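Lactaldehyde dehydrogenase (Escherichia coli, PDB 2IMP) catalyses the irreversible NAD-dependent oxidation of L-lactaldehyde, formed in L-fucose and L-rhamnose breakdown, to L-lactate, and also oxidises glycolaldehyde. Local coordinates at residues N330-A333 with L334-E338. Residues are numbered along the deposited sequence; the frame is centred on the assembly and turned at random.
With NAI (1,4-dihydronicotinamide adenine dinucleotide), chain D.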
loop_
_atom_site.group_PDB
_atom_site.type_symbol
_atom_site.label_atom_id
_atom_site.label_comp_id
_atom_site.label_asym_id
_atom_site.label_seq_id
_atom_site.Cartn_x
_atom_site.Cartn_y
_atom_site.Cartn_z
ATOM N N ASN A 330 10.570 -42.282 -6.851
ATOM C CA ASN A 330 11.653 -43.204 -7.180
ATOM C C ASN A 330 12.020 -44.214 -6.066
ATOM O O ASN A 330 11.460 -44.184 -4.972
ATOM C CB ASN A 330 12.910 -42.421 -7.577
ATOM C CG ASN A 330 13.332 -41.417 -6.518
ATOM O OD1 ASN A 330 13.327 -41.715 -5.323
ATOM N ND2 ASN A 330 13.710 -40.217 -6.956
ATOM N N ALA A 331 12.969 -45.091 -6.378
ATOM C CA ALA A 331 13.429 -46.112 -5.448
ATOM C C ALA A 331 13.886 -45.576 -4.079
ATOM O O ALA A 331 13.445 -46.062 -3.037
ATOM C CB ALA A 331 14.556 -46.918 -6.090
ATOM N N ALA A 332 14.773 -44.586 -4.089
ATOM C CA ALA A 332 15.255 -44.018 -2.840
ATOM C C ALA A 332 14.124 -43.491 -1.960
ATOM O O ALA A 332 14.158 -43.629 -0.739
ATOM C CB ALA A 332 16.234 -42.914 -3.121
ATOM N N ALA A 333 13.134 -42.880 -2.601
ATOM C CA ALA A 333 11.980 -42.358 -1.889
ATOM C C ALA A 333 11.242 -43.480 -1.140
ATOM O O ALA A 333 10.932 -43.356 0.047
ATOM C CB ALA A 333 11.034 -41.668 -2.865
ATOM N N LEU A 334 10.983 -44.571 -1.859
ATOM C CA LEU A 334 10.321 -45.728 -1.276
ATOM C C LEU A 334 11.126 -46.305 -0.097
ATOM O O LEU A 334 10.581 -46.558 0.975
ATOM C CB LEU A 334 10.120 -46.811 -2.341
ATOM C CG LEU A 334 9.439 -48.108 -1.892
ATOM C CD1 LEU A 334 8.073 -47.798 -1.301
ATOM C CD2 LEU A 334 9.300 -49.045 -3.071
ATOM N N GLU A 335 12.426 -46.493 -0.315
ATOM C CA GLU A 335 13.298 -47.009 0.729
ATOM C C GLU A 335 13.283 -46.153 2.003
ATOM O O GLU A 335 13.166 -46.677 3.110
ATOM C CB GLU A 335 14.732 -47.121 0.218
ATOM C CG GLU A 335 14.963 -48.279 -0.734
ATOM C CD GLU A 335 16.407 -48.369 -1.188
ATOM O OE1 GLU A 335 17.303 -48.332 -0.316
ATOM O OE2 GLU A 335 16.645 -48.479 -2.412
ATOM N N ARG A 336 13.404 -44.839 1.839
ATOM C CA ARG A 336 13.380 -43.958 2.993
ATOM C C ARG A 336 12.064 -44.046 3.792
ATOM O O ARG A 336 12.063 -43.930 5.017
ATOM C CB ARG A 336 13.650 -42.509 2.572
ATOM C CG ARG A 336 15.098 -42.260 2.157
ATOM C CD ARG A 336 15.442 -40.775 2.144
ATOM N NE ARG A 336 14.703 -40.042 1.120
ATOM C CZ ARG A 336 14.937 -40.129 -0.186
ATOM N NH1 ARG A 336 15.901 -40.916 -0.645
ATOM N NH2 ARG A 336 14.190 -39.440 -1.038
ATOM N N VAL A 337 10.955 -44.253 3.088
ATOM C CA VAL A 337 9.675 -44.391 3.768
ATOM C C VAL A 337 9.653 -45.652 4.651
ATOM O O VAL A 337 9.263 -45.598 5.816
ATOM C CB VAL A 337 8.505 -44.475 2.768
ATOM C CG1 VAL A 337 7.181 -44.527 3.522
ATOM C CG2 VAL A 337 8.536 -43.281 1.836
ATOM N N GLU A 338 10.084 -46.771 4.072
ATOM C CA GLU A 338 10.150 -48.030 4.801
ATOM C C GLU A 338 10.962 -47.885 6.101
ATOM O O GLU A 338 10.488 -48.198 7.194
ATOM C CB GLU A 338 10.827 -49.107 3.953
ATOM C CG GLU A 338 10.247 -49.326 2.576
ATOM C CD GLU A 338 10.988 -50.418 1.818
ATOM O OE1 GLU A 338 11.019 -51.569 2.310
ATOM O OE2 GLU A 338 11.545 -50.129 0.736
HETATM P PA NAI D . 15.625 -31.969 -4.476
HETATM O O1A NAI D . 16.221 -30.847 -3.732
HETATM O O2A NAI D . 16.406 -33.278 -4.312
HETATM O O5B NAI D . 15.525 -31.576 -6.021
HETATM C C5B NAI D . 14.873 -30.409 -6.497
HETATM C C4B NAI D . 15.714 -29.673 -7.552
HETATM O O4B NAI D . 16.954 -29.218 -7.007
HETATM C C3B NAI D . 16.095 -30.529 -8.770
HETATM O O3B NAI D . 15.930 -29.776 -9.968
HETATM C C2B NAI D . 17.526 -30.927 -8.470
HETATM O O2B NAI D . 18.298 -31.317 -9.576
HETATM C C1B NAI D . 18.057 -29.701 -7.771
HETATM N N9A NAI D . 19.231 -29.967 -6.889
HETATM C C8A NAI D . 19.509 -31.041 -6.046
HETATM N N7A NAI D . 20.723 -30.827 -5.451
HETATM C C5A NAI D . 21.220 -29.652 -5.895
HETATM C C6A NAI D . 22.410 -28.945 -5.623
HETATM N N6A NAI D . 23.317 -29.435 -4.779
HETATM N N1A NAI D . 22.640 -27.716 -6.259
HETATM C C2A NAI D . 21.696 -27.190 -7.151
HETATM N N3A NAI D . 20.513 -27.898 -7.417
HETATM C C4A NAI D . 20.283 -29.102 -6.795
HETATM O O3 NAI D . 14.125 -32.093 -3.920
HETATM P PN NAI D . 12.926 -32.992 -4.517
HETATM O O1N NAI D . 12.757 -32.756 -5.962
HETATM O O2N NAI D . 11.732 -32.752 -3.638
HETATM O O5D NAI D . 13.488 -34.477 -4.203
HETATM C C5D NAI D . 14.036 -35.361 -5.149
HETATM C C4D NAI D . 14.474 -36.597 -4.396
HETATM O O4D NAI D . 15.268 -37.408 -5.257
HETATM C C3D NAI D . 15.262 -36.584 -3.067
HETATM O O3D NAI D . 14.411 -36.938 -1.993
HETATM C C2D NAI D . 16.397 -37.558 -3.249
HETATM O O2D NAI D . 16.632 -38.351 -2.109
HETATM C C1D NAI D . 15.965 -38.343 -4.463
HETATM N N1N NAI D . 17.147 -38.951 -5.155
HETATM C C2N NAI D . 17.824 -38.160 -6.091
HETATM C C3N NAI D . 18.949 -38.693 -6.777
HETATM C C7N NAI D . 19.692 -37.858 -7.796
HETATM O O7N NAI D . 20.785 -38.415 -8.447
HETATM N N7N NAI D . 19.354 -36.605 -8.105
HETATM C C4N NAI D . 19.360 -40.037 -6.489
HETATM C C5N NAI D . 18.658 -40.825 -5.530
HETATM C C6N NAI D . 17.543 -40.261 -4.869
#
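The guanidinium of Arg336 folds back onto Ala332, one turn earlier, at the N-terminus of helix 331-346, where an N-cap and an arginine meet the nicotinamide riboside of NADH. Arg336 CG lies beside the backbone N (chi1 -72°) and the chain bends at chi3 (-66°), which brings the guanidinium back over the first turn. Ala332 O sits 3.2 Å above the guanidinium plane of Arg336, nearer its periphery than its centre, with Ala333 CA on the same side; NAI O2D occupies the opposite face. Arg336 NH1 also packs on the methyl of Ala332, 3.2 Å from Ala332 CB. That methyl in turn meets the dihydronicotinamide ring, Ala332 CB to NAI C6N being 3.4 Å. Asn330 supplies the cap: Ala333 N donates to Asn330 OD1 over 3.0 Å, with a C=O...N angle of 170° at OD1. The same amide turns Asn330 ND2 toward the ribose, 3.6 Å from NAI O4D. Main-chain bonds continue the helix, Arg336 N reaching Ala332 O at 2.9 Å. Outside this turn, Arg336 touches Phe385, and Ser230 and Lys176 are among the residues hydrogen-bonded elsewhere to the dinucleotide. Arg336, an experimentally established NAD(+)-binding residue, makes its closest approach to the cofactor with Arg336 NH2, 2.7 Å from NAI O3D.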